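Local coordinates for Non-reducing end alpha-L-arabinofuranosidase BoGH43B (Bacteroides ovatus, PDB 5JOZ), which removes terminal non-reducing alpha-L-arabinofuranosyl residues from the branches of xyloglucan, turning its S units into X units during degradation of the polysaccharide, at residues Q365-I379 against T493-D507. Residues are numbered along the deposited sequence; the frame is centred on the assembly and turned at random.
With CA (calcium ion), chain C.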
# COMPACT_ATOMS: atom_id res chain seq x y z
N GLN A 365 -2.86 8.03 -3.87
CA GLN A 365 -2.24 9.19 -4.50
C GLN A 365 -0.80 8.83 -4.91
O GLN A 365 0.11 8.80 -4.08
CB GLN A 365 -2.26 10.41 -3.60
CG GLN A 365 -1.92 11.69 -4.36
CD GLN A 365 -1.76 12.89 -3.47
OE1 GLN A 365 -2.35 12.94 -2.39
NE2 GLN A 365 -0.96 13.87 -3.91
N ALA A 366 -0.63 8.55 -6.19
CA ALA A 366 0.61 8.03 -6.75
C ALA A 366 1.56 9.12 -7.26
O ALA A 366 2.61 8.79 -7.83
CB ALA A 366 0.26 7.08 -7.90
N ALA A 367 1.20 10.39 -7.08
CA ALA A 367 2.08 11.50 -7.46
C ALA A 367 1.86 12.73 -6.59
O ALA A 367 0.76 12.98 -6.09
CB ALA A 367 1.88 11.84 -8.93
N PHE A 368 2.93 13.49 -6.37
CA PHE A 368 2.81 14.77 -5.69
C PHE A 368 1.90 15.69 -6.47
O PHE A 368 0.96 16.24 -5.90
CB PHE A 368 4.18 15.40 -5.52
CG PHE A 368 5.04 14.69 -4.53
CD1 PHE A 368 4.74 14.75 -3.17
CD2 PHE A 368 6.12 13.92 -4.95
CE1 PHE A 368 5.53 14.07 -2.25
CE2 PHE A 368 6.91 13.25 -4.04
CZ PHE A 368 6.62 13.33 -2.68
N ASN A 369 2.15 15.81 -7.77
CA ASN A 369 1.44 16.72 -8.64
C ASN A 369 0.38 15.95 -9.43
O ASN A 369 0.71 15.11 -10.26
CB ASN A 369 2.42 17.42 -9.59
CG ASN A 369 3.53 18.12 -8.84
OD1 ASN A 369 4.64 17.59 -8.73
ND2 ASN A 369 3.23 19.27 -8.28
N LEU A 370 -0.88 16.22 -9.14
CA LEU A 370 -1.96 15.56 -9.86
C LEU A 370 -3.25 16.35 -9.95
O LEU A 370 -3.47 17.32 -9.23
CB LEU A 370 -2.25 14.16 -9.30
CG LEU A 370 -2.84 13.88 -7.92
CD1 LEU A 370 -4.16 14.56 -7.63
CD2 LEU A 370 -2.99 12.36 -7.79
N THR A 371 -4.08 15.89 -10.88
CA THR A 371 -5.44 16.36 -11.02
C THR A 371 -6.33 15.14 -10.95
O THR A 371 -6.09 14.14 -11.62
CB THR A 371 -5.65 17.08 -12.37
OG1 THR A 371 -4.85 18.27 -12.37
CG2 THR A 371 -7.12 17.45 -12.57
N ALA A 372 -7.36 15.23 -10.12
CA ALA A 372 -8.35 14.18 -9.97
C ALA A 372 -9.69 14.87 -10.06
O ALA A 372 -9.91 15.85 -9.36
CB ALA A 372 -8.21 13.52 -8.62
N SER A 373 -10.58 14.36 -10.91
CA SER A 373 -11.92 14.93 -11.00
C SER A 373 -12.95 13.87 -11.36
O SER A 373 -12.61 12.84 -11.93
CB SER A 373 -11.97 16.06 -12.02
OG SER A 373 -11.56 15.61 -13.30
N ALA A 374 -14.20 14.16 -11.04
CA ALA A 374 -15.30 13.24 -11.23
C ALA A 374 -16.57 14.00 -11.53
O ALA A 374 -16.90 14.95 -10.83
CB ALA A 374 -15.48 12.38 -9.98
N LYS A 375 -17.29 13.55 -12.54
CA LYS A 375 -18.63 14.05 -12.84
C LYS A 375 -19.61 13.20 -12.03
O LYS A 375 -19.63 11.97 -12.17
CB LYS A 375 -18.90 13.93 -14.34
CG LYS A 375 -20.17 14.59 -14.86
CD LYS A 375 -20.67 13.86 -16.11
CE LYS A 375 -21.43 14.75 -17.07
NZ LYS A 375 -21.96 13.94 -18.22
N VAL A 376 -20.43 13.85 -11.21
CA VAL A 376 -21.34 13.18 -10.30
C VAL A 376 -22.75 13.78 -10.37
O VAL A 376 -22.94 15.00 -10.49
CB VAL A 376 -20.79 13.19 -8.85
CG1 VAL A 376 -20.59 14.61 -8.34
CG2 VAL A 376 -21.69 12.40 -7.90
N ASN A 377 -23.74 12.89 -10.31
CA ASN A 377 -25.14 13.25 -10.18
C ASN A 377 -25.55 12.90 -8.75
O ASN A 377 -25.53 11.73 -8.37
CB ASN A 377 -25.99 12.48 -11.21
CG ASN A 377 -27.44 12.97 -11.27
OD1 ASN A 377 -27.73 14.13 -11.04
ND2 ASN A 377 -28.34 12.06 -11.59
N PHE A 378 -25.90 13.91 -7.95
CA PHE A 378 -26.34 13.66 -6.57
C PHE A 378 -27.30 14.71 -6.07
O PHE A 378 -26.93 15.88 -5.92
CB PHE A 378 -25.14 13.55 -5.61
CG PHE A 378 -25.55 13.25 -4.19
CD1 PHE A 378 -26.27 12.09 -3.89
CD2 PHE A 378 -25.25 14.13 -3.15
CE1 PHE A 378 -26.67 11.82 -2.58
CE2 PHE A 378 -25.64 13.86 -1.84
CZ PHE A 378 -26.35 12.70 -1.56
N ILE A 379 -28.53 14.29 -5.79
CA ILE A 379 -29.56 15.16 -5.21
C ILE A 379 -29.72 14.79 -3.73
O ILE A 379 -30.28 13.74 -3.42
CB ILE A 379 -30.92 15.00 -5.93
CG1 ILE A 379 -30.78 15.25 -7.43
CG2 ILE A 379 -31.97 15.92 -5.30
CD1 ILE A 379 -30.27 16.64 -7.81
N THR A 493 -31.06 9.14 0.76
CA THR A 493 -32.33 8.87 0.08
C THR A 493 -32.06 8.44 -1.36
O THR A 493 -32.60 7.44 -1.82
CB THR A 493 -33.25 10.12 0.07
OG1 THR A 493 -32.52 11.23 -0.46
CG2 THR A 493 -33.74 10.46 1.48
N ASN A 494 -31.19 9.19 -2.04
CA ASN A 494 -30.84 8.94 -3.43
C ASN A 494 -29.41 8.43 -3.59
O ASN A 494 -28.53 8.75 -2.80
CB ASN A 494 -30.96 10.23 -4.24
CG ASN A 494 -32.36 10.81 -4.22
OD1 ASN A 494 -33.35 10.10 -4.40
ND2 ASN A 494 -32.44 12.12 -4.02
N PRO A 495 -29.16 7.69 -4.67
CA PRO A 495 -27.80 7.31 -4.99
C PRO A 495 -26.98 8.49 -5.54
O PRO A 495 -27.55 9.45 -6.05
CB PRO A 495 -27.97 6.25 -6.08
CG PRO A 495 -29.29 6.55 -6.70
CD PRO A 495 -30.14 7.10 -5.60
N ALA A 496 -25.65 8.40 -5.41
CA ALA A 496 -24.73 9.31 -6.07
C ALA A 496 -24.12 8.56 -7.26
O ALA A 496 -23.46 7.55 -7.06
CB ALA A 496 -23.66 9.76 -5.10
N ASP A 497 -24.36 9.06 -8.47
CA ASP A 497 -23.92 8.40 -9.69
C ASP A 497 -22.72 9.13 -10.27
O ASP A 497 -22.80 10.30 -10.63
CB ASP A 497 -25.05 8.40 -10.72
CG ASP A 497 -26.21 7.47 -10.34
OD1 ASP A 497 -26.07 6.64 -9.42
OD2 ASP A 497 -27.27 7.56 -10.97
N PHE A 498 -21.60 8.42 -10.36
CA PHE A 498 -20.36 8.95 -10.90
C PHE A 498 -20.22 8.45 -12.33
O PHE A 498 -19.98 7.27 -12.54
CB PHE A 498 -19.17 8.51 -10.06
CG PHE A 498 -19.18 9.09 -8.67
CD1 PHE A 498 -19.97 8.53 -7.68
CD2 PHE A 498 -18.45 10.22 -8.37
CE1 PHE A 498 -19.99 9.06 -6.41
CE2 PHE A 498 -18.47 10.76 -7.10
CZ PHE A 498 -19.23 10.19 -6.11
N ASP A 499 -20.37 9.35 -13.28
CA ASP A 499 -20.29 9.02 -14.70
C ASP A 499 -18.85 8.68 -15.08
O ASP A 499 -18.60 7.73 -15.83
CB ASP A 499 -20.80 10.20 -15.54
CG ASP A 499 -21.08 9.83 -16.98
OD1 ASP A 499 -20.95 8.64 -17.36
OD2 ASP A 499 -21.45 10.74 -17.75
N TRP A 500 -17.90 9.45 -14.59
CA TRP A 500 -16.49 9.14 -14.81
C TRP A 500 -15.61 9.71 -13.71
O TRP A 500 -16.09 10.46 -12.87
CB TRP A 500 -16.04 9.63 -16.19
CG TRP A 500 -16.43 11.05 -16.57
CD1 TRP A 500 -17.44 11.42 -17.41
CD2 TRP A 500 -15.80 12.26 -16.14
NE1 TRP A 500 -17.48 12.78 -17.53
CE2 TRP A 500 -16.48 13.32 -16.77
CE3 TRP A 500 -14.70 12.55 -15.31
CZ2 TRP A 500 -16.11 14.66 -16.58
CZ3 TRP A 500 -14.35 13.88 -15.12
CH2 TRP A 500 -15.06 14.92 -15.74
N PHE A 501 -14.34 9.31 -13.73
CA PHE A 501 -13.33 9.72 -12.76
C PHE A 501 -11.99 9.79 -13.49
O PHE A 501 -11.51 8.77 -13.99
CB PHE A 501 -13.25 8.70 -11.62
CG PHE A 501 -12.42 9.15 -10.44
CD1 PHE A 501 -11.02 9.16 -10.50
CD2 PHE A 501 -13.04 9.55 -9.25
CE1 PHE A 501 -10.27 9.57 -9.41
CE2 PHE A 501 -12.29 9.96 -8.16
CZ PHE A 501 -10.90 9.97 -8.24
N ASP A 502 -11.43 11.00 -13.57
CA ASP A 502 -10.12 11.28 -14.16
C ASP A 502 -9.06 11.29 -13.08
O ASP A 502 -9.26 11.87 -12.02
CB ASP A 502 -10.09 12.66 -14.82
CG ASP A 502 -10.84 12.72 -16.14
OD1 ASP A 502 -11.41 11.70 -16.61
OD2 ASP A 502 -10.87 13.82 -16.70
N PHE A 503 -7.93 10.67 -13.37
CA PHE A 503 -6.80 10.65 -12.46
C PHE A 503 -5.53 10.88 -13.29
O PHE A 503 -5.14 10.00 -14.05
CB PHE A 503 -6.77 9.30 -11.74
CG PHE A 503 -5.92 9.30 -10.50
CD1 PHE A 503 -6.35 9.95 -9.34
CD2 PHE A 503 -4.68 8.65 -10.48
CE1 PHE A 503 -5.57 9.95 -8.19
CE2 PHE A 503 -3.90 8.65 -9.34
CZ PHE A 503 -4.35 9.30 -8.19
N ARG A 504 -4.92 12.05 -13.16
CA ARG A 504 -3.74 12.40 -13.96
C ARG A 504 -2.54 12.71 -13.08
O ARG A 504 -2.55 13.71 -12.37
CB ARG A 504 -4.06 13.58 -14.87
CG ARG A 504 -3.08 13.73 -16.02
CD ARG A 504 -3.39 14.98 -16.81
NE ARG A 504 -4.80 15.03 -17.21
CZ ARG A 504 -5.30 14.58 -18.37
NH1 ARG A 504 -4.52 14.04 -19.31
NH2 ARG A 504 -6.62 14.69 -18.59
N CYS A 505 -1.53 11.84 -13.13
CA CYS A 505 -0.26 12.06 -12.45
C CYS A 505 0.69 12.90 -13.32
O CYS A 505 0.84 12.67 -14.53
CB CYS A 505 0.40 10.72 -12.13
SG CYS A 505 -0.58 9.61 -11.10
N LEU A 506 1.33 13.88 -12.69
CA LEU A 506 2.13 14.86 -13.42
C LEU A 506 3.54 15.04 -12.85
O LEU A 506 4.13 16.12 -13.02
CB LEU A 506 1.38 16.20 -13.41
CG LEU A 506 0.02 16.15 -14.10
CD1 LEU A 506 -0.87 17.29 -13.63
CD2 LEU A 506 0.19 16.14 -15.62
N ASP A 507 4.10 14.02 -12.19
CA ASP A 507 5.42 14.19 -11.55
C ASP A 507 6.57 14.26 -12.56
O ASP A 507 7.60 14.85 -12.23
CB ASP A 507 5.72 13.11 -10.48
CG ASP A 507 5.12 13.44 -9.10
OD1 ASP A 507 4.53 14.53 -8.92
OD2 ASP A 507 5.24 12.58 -8.18
CA CA C . -19.48 6.79 -17.82
O HOH W 1 -29.27 11.54 -7.22
O HOH W 2 -30.00 11.82 -1.24
O HOH W 3 -18.05 8.28 -19.05
O HOH W 4 -20.10 5.69 -19.89
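Lys-375 lies across Trp-500, its CB over one face of the indole, 3.8 Å from the centroid of the five-membered ring in a CH-pi contact. With CG anti to the backbone N (chi1 -171°) and the chain extended, the lysine runs alongside Asp-499, and NZ reaches Asp-499 OD2 at 3.3 Å on that oxygen's anti lone pair, a salt bridge. The other oxygen of that carboxylate, OD1, and the Asp-499 carbonyl bind calcium, whose sphere includes Asp-313, Gly-341 and two waters. Here strand 496-505 sets two residues, Asp-499 and Trp-500, against Lys-375 alone, a beta bulge. On the other face, Val-376 CG2 sits over the centre of the Phe-498 ring, 3.7 Å from its centroid, while Leu-370 CD2 meets Phe-503 CZ obliquely. At the far end Asp-507 takes two consecutive backbone N-H groups on the syn sides of its oxygens, each donor a little over 20° out of the carboxylate plane: Phe-368 N to OD2 at 3.1 Å and Asn-369 N to OD1 at 2.9 Å. An alanine here has no carboxylate, and the turn into strand 370-377 would probably be freer to shift. That strand, flanked by 496-505 and 436-442, belongs to one sheet of the beta-sandwich expected of the C-terminal concanavalin A-like domain.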